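Local coordinates for amidase, hydantoinase/carbamoylase family (Burkholderia ambifaria, PDB 5TP4), which hydrolyses carbon–nitrogen amide-type bonds as a zinc-dependent amidase of the hydantoinase/carbamoylase family, probably acting on N-carbamoyl-L-amino acids, at the interface of chains A and B. Residues are numbered along the deposited sequence; one frame, centred on the assembly and turned at random. Chains: chain A/B, Amidase, hydantoinase/carbamoylase family.

Contact 1: the interface of chains A and B. Residues chain A 277, 280-282; chain B 273-274.
B:Gln274 reaches over the loop A:Ala280 to A:Arg282 and, with 66 Å² of its surface hidden, is the main contributor to this part of the two-fold symmetric interface, probably the dimerisation surface of this M20-family enzyme. Its CG lies anti to its own carbonyl carbon, beside the backbone N (chi1 -55°), and the chain then runs fully extended, which brings the amide end up against the backbone of the opposing loop, crossing its course. The methylene CG of B:Gln274 sits 3.9 Å from the methyl CB of A:Ala280. Farther out, the amide nitrogen B:Gln274 NE2 comes to 3.6 Å from A:Ser281 CA, in van der Waals contact with the loop backbone. The amide carbon B:Gln274 CD meets the methylene CG of A:Arg282 at 3.8 Å, so the aliphatic start of the arginine is what packs here. The guanidinium extends past the glutamine, its plane turned 49° from that of the amide.

B:Gly273, the second main element, brings bare backbone to the contact. Its carbonyl O points into an apolar corner of chain A, where CG2 and CD1 of A:Ile277 and CB of A:Ala280 pack against it; A:Ile277 CD1 is 3.5 Å from B:Gly273 O. Water satisfies the same O: water 2 lies 2.7 Å from B:Gly273 O and is also held by the backbone N and O of A:Ser281, the N–H of A:Ser281 pointing almost straight at it. On the N-terminal side of the glycine, water 1 joins B:Gly273 N to the carbonyl O of A:Arg282, from which it is 2.7 Å away. The two waters thus tie backbone to backbone across the subunits on either side of the glycine.

In the fold, B:Gly273 and B:Gln274 occupy the short connection between strands 269-271 and 275-277, and the chain A residues run from the end of strand 275-277 into the loop preceding strand 288-297.

Contact 2: the interface of chains A and B. Residues chain A 248, 251-252, 255, 321; chain B 251, 255, 258.
A:Arg321 and B:Glu258 form a salt bridge between the subunits of this M20-family amidase, where helix 246-262 of each chain packs against its symmetry mate. The guanidinium meets the carboxylate end-on and nearly coplanar, with the planes 23° apart. A:Arg321 NH1 donates to B:Glu258 OE2 at 2.8 Å and A:Arg321 NH2 to B:Glu258 OE1 at 2.9 Å, each oxygen using its syn lone pair. This pairing fixes the rotation of both groups.

Hydrogen bonds within chain A position the arginine. The side-chain amide oxygen OE1 of A:Gln252 accepts from A:Arg321 NE at 2.7 Å, in the carbonyl plane, and from NH2 at a poorer angle, with that donor above the plane. Since A:Gln252 has CG anti to the backbone N (chi1 -174°) and an extended chain, its OE1 reaches the NE edge of the guanidinium, while B:Glu258 takes the NH1/NH2 edge.

In a carboxylate-over-ring contact, the B:Glu258 chain runs over one face of the A:Phe248 ring, in the opposite direction, with B:Glu258 CB 4.1 Å above the plane over the ring centre. The carboxylate OE2 of B:Glu258 hangs over the same face, 3.4 Å from A:Phe248 CD2.

Among the apolar contacts, A:Leu255 and B:Leu255 meet tip to tip nearer the two-fold axis, their CD1 methyls in a tight 3.5 Å contact. B:Leu255 CD1 also packs on A:Gln252 CA, and the small A:Ala251 and B:Ala251 probably allow the helices to come close, each CB 3.7 Å from the other's carbonyl O.

Contact 1: the interface of chains A and B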
loop_
_atom_site.group_PDB
_atom_site.type_symbol
_atom_site.label_atom_id
_atom_site.label_comp_id
_atom_site.label_asym_id
_atom_site.label_seq_id
_atom_site.Cartn_x
_atom_site.Cartn_y
_atom_site.Cartn_z
ATOM N N ILE A 277 -0.169 2.128 2.779
ATOM C CA ILE A 277 0.081 3.434 3.386
ATOM C C ILE A 277 -0.208 4.491 2.335
ATOM O O ILE A 277 0.344 4.437 1.230
ATOM C CB ILE A 277 1.535 3.536 3.886
ATOM C CG1 ILE A 277 1.816 2.421 4.891
ATOM C CG2 ILE A 277 1.810 4.930 4.467
ATOM C CD1 ILE A 277 3.274 2.326 5.325
ATOM N N ALA A 280 2.469 8.077 0.736
ATOM C CA ALA A 280 3.573 7.428 1.425
ATOM C C ALA A 280 4.924 7.930 0.931
ATOM O O ALA A 280 5.105 8.245 -0.244
ATOM C CB ALA A 280 3.470 5.918 1.240
ATOM N N SER A 281 5.883 7.997 1.854
ATOM C CA SER A 281 7.269 8.237 1.492
ATOM C C SER A 281 8.151 7.455 2.454
ATOM O O SER A 281 7.774 7.205 3.602
ATOM C CB SER A 281 7.599 9.738 1.489
ATOM O OG SER A 281 8.155 10.152 2.709
ATOM N N ARG A 282 9.339 7.075 1.976
ATOM C CA ARG A 282 10.187 6.160 2.742
ATOM C C ARG A 282 10.647 6.760 4.056
ATOM O O ARG A 282 10.863 6.024 5.030
ATOM C CB ARG A 282 11.418 5.765 1.930
ATOM C CG ARG A 282 11.125 4.974 0.682
ATOM C CD ARG A 282 12.404 4.886 -0.146
ATOM N NE ARG A 282 12.291 3.947 -1.250
ATOM C CZ ARG A 282 12.669 2.676 -1.179
ATOM N NH1 ARG A 282 13.176 2.191 -0.048
ATOM N NH2 ARG A 282 12.529 1.886 -2.236
ATOM N N GLY B 273 7.629 3.283 5.930
ATOM C CA GLY B 273 6.921 4.395 5.322
ATOM C C GLY B 273 6.126 4.073 4.074
ATOM O O GLY B 273 5.204 4.814 3.726
ATOM N N GLN B 274 6.468 3.001 3.367
ATOM C CA GLN B 274 5.692 2.572 2.216
ATOM C C GLN B 274 5.400 1.095 2.361
ATOM O O GLN B 274 6.241 0.346 2.866
ATOM C CB GLN B 274 6.436 2.803 0.877
ATOM C CG GLN B 274 6.887 4.227 0.669
ATOM C CD GLN B 274 7.619 4.429 -0.645
ATOM O OE1 GLN B 274 7.986 3.469 -1.337
ATOM N NE2 GLN B 274 7.821 5.681 -1.005
HETATM O O HOH W 1 10.474 3.372 5.015
HETATM O O HOH W 2 4.955 7.350 4.608
#

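Contact 2: the interface of chains A and B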
loop_
_atom_site.group_PDB
_atom_site.type_symbol
_atom_site.label_atom_id
_atom_site.label_comp_id
_atom_site.label_asym_id
_atom_site.label_seq_id
_atom_site.Cartn_x
_atom_site.Cartn_y
_atom_site.Cartn_z
ATOM N N PHE A 248 2.633 0.549 12.210
ATOM C CA PHE A 248 2.848 -0.402 13.297
ATOM C C PHE A 248 1.513 -0.722 13.963
ATOM O O PHE A 248 1.269 -1.862 14.369
ATOM C CB PHE A 248 3.839 0.143 14.328
ATOM C CG PHE A 248 5.306 -0.017 13.957
ATOM C CD1 PHE A 248 5.748 -1.044 13.139
ATOM C CD2 PHE A 248 6.242 0.866 14.478
ATOM C CE1 PHE A 248 7.127 -1.173 12.825
ATOM C CE2 PHE A 248 7.602 0.753 14.168
ATOM C CZ PHE A 248 8.034 -0.268 13.340
ATOM N N ALA A 251 -0.295 -3.163 11.751
ATOM C CA ALA A 251 0.316 -4.483 11.861
ATOM C C ALA A 251 -0.155 -5.196 13.123
ATOM O O ALA A 251 -0.499 -6.387 13.094
ATOM C CB ALA A 251 1.850 -4.352 11.839
ATOM N N GLN A 252 -0.240 -4.474 14.238
ATOM C CA GLN A 252 -0.714 -5.135 15.445
ATOM C C GLN A 252 -2.177 -5.522 15.312
ATOM O O GLN A 252 -2.591 -6.583 15.803
ATOM C CB GLN A 252 -0.501 -4.260 16.678
ATOM C CG GLN A 252 -0.879 -5.055 17.920
ATOM C CD GLN A 252 -0.627 -4.346 19.213
ATOM O OE1 GLN A 252 -0.202 -3.189 19.241
ATOM N NE2 GLN A 252 -0.896 -5.040 20.316
ATOM N N LEU A 255 -2.464 -8.817 13.590
ATOM C CA LEU A 255 -2.174 -9.979 14.408
ATOM C C LEU A 255 -3.280 -10.217 15.434
ATOM O O LEU A 255 -3.556 -11.374 15.781
ATOM C CB LEU A 255 -0.788 -9.811 15.044
ATOM C CG LEU A 255 0.355 -9.659 14.005
ATOM C CD1 LEU A 255 1.708 -9.676 14.688
ATOM C CD2 LEU A 255 0.340 -10.738 12.902
ATOM N N ARG A 321 -1.637 2.910 21.283
ATOM C CA ARG A 321 -0.626 3.487 20.404
ATOM C C ARG A 321 -0.881 4.955 20.076
ATOM O O ARG A 321 -0.057 5.576 19.405
ATOM C CB ARG A 321 -0.530 2.674 19.114
ATOM C CG ARG A 321 0.090 1.290 19.333
ATOM C CD ARG A 321 0.003 0.447 18.065
ATOM N NE ARG A 321 0.689 -0.810 18.267
ATOM C CZ ARG A 321 1.992 -0.983 18.036
ATOM N NH1 ARG A 321 2.731 0.029 17.576
ATOM N NH2 ARG A 321 2.555 -2.169 18.290
ATOM N N ALA B 251 3.096 -8.343 8.689
ATOM C CA ALA B 251 2.697 -7.685 9.918
ATOM C C ALA B 251 3.530 -8.170 11.093
ATOM O O ALA B 251 3.974 -7.362 11.917
ATOM C CB ALA B 251 1.200 -7.917 10.169
ATOM N N LEU B 255 6.300 -6.029 13.633
ATOM C CA LEU B 255 6.366 -5.994 15.088
ATOM C C LEU B 255 7.715 -6.509 15.590
ATOM O O LEU B 255 8.193 -6.069 16.651
ATOM C CB LEU B 255 5.175 -6.767 15.665
ATOM C CG LEU B 255 3.782 -6.149 15.342
ATOM C CD1 LEU B 255 2.669 -6.738 16.222
ATOM C CD2 LEU B 255 3.772 -4.611 15.481
ATOM N N GLU B 258 9.763 -3.424 15.397
ATOM C CA GLU B 258 9.500 -2.589 16.567
ATOM C C GLU B 258 10.268 -3.082 17.790
ATOM O O GLU B 258 10.830 -2.275 18.544
ATOM C CB GLU B 258 7.990 -2.559 16.835
ATOM C CG GLU B 258 7.560 -1.374 17.613
ATOM C CD GLU B 258 6.041 -1.257 17.640
ATOM O OE1 GLU B 258 5.359 -2.301 17.569
ATOM O OE2 GLU B 258 5.560 -0.119 17.704
#

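Contact 1 and contact 2 belong to the same two-fold interface, with the centres of their C-alpha atoms about 16 Å apart, and they have no residue in common. They are close in sequence, however: helix 246-262, which supplies most of contact 2, is followed by strands 269-271 and 275-277, whose connection and flanking loop form contact 1. The stretch from helix 246-262 to the loop after strand 275-277 serves both, with helix 300-321 adding A:Arg321 to contact 2. Repeated with the chains exchanged, the pair would hold the subunits together at several separated places, consistent with a dimer, although the structure alone does not show the state in solution.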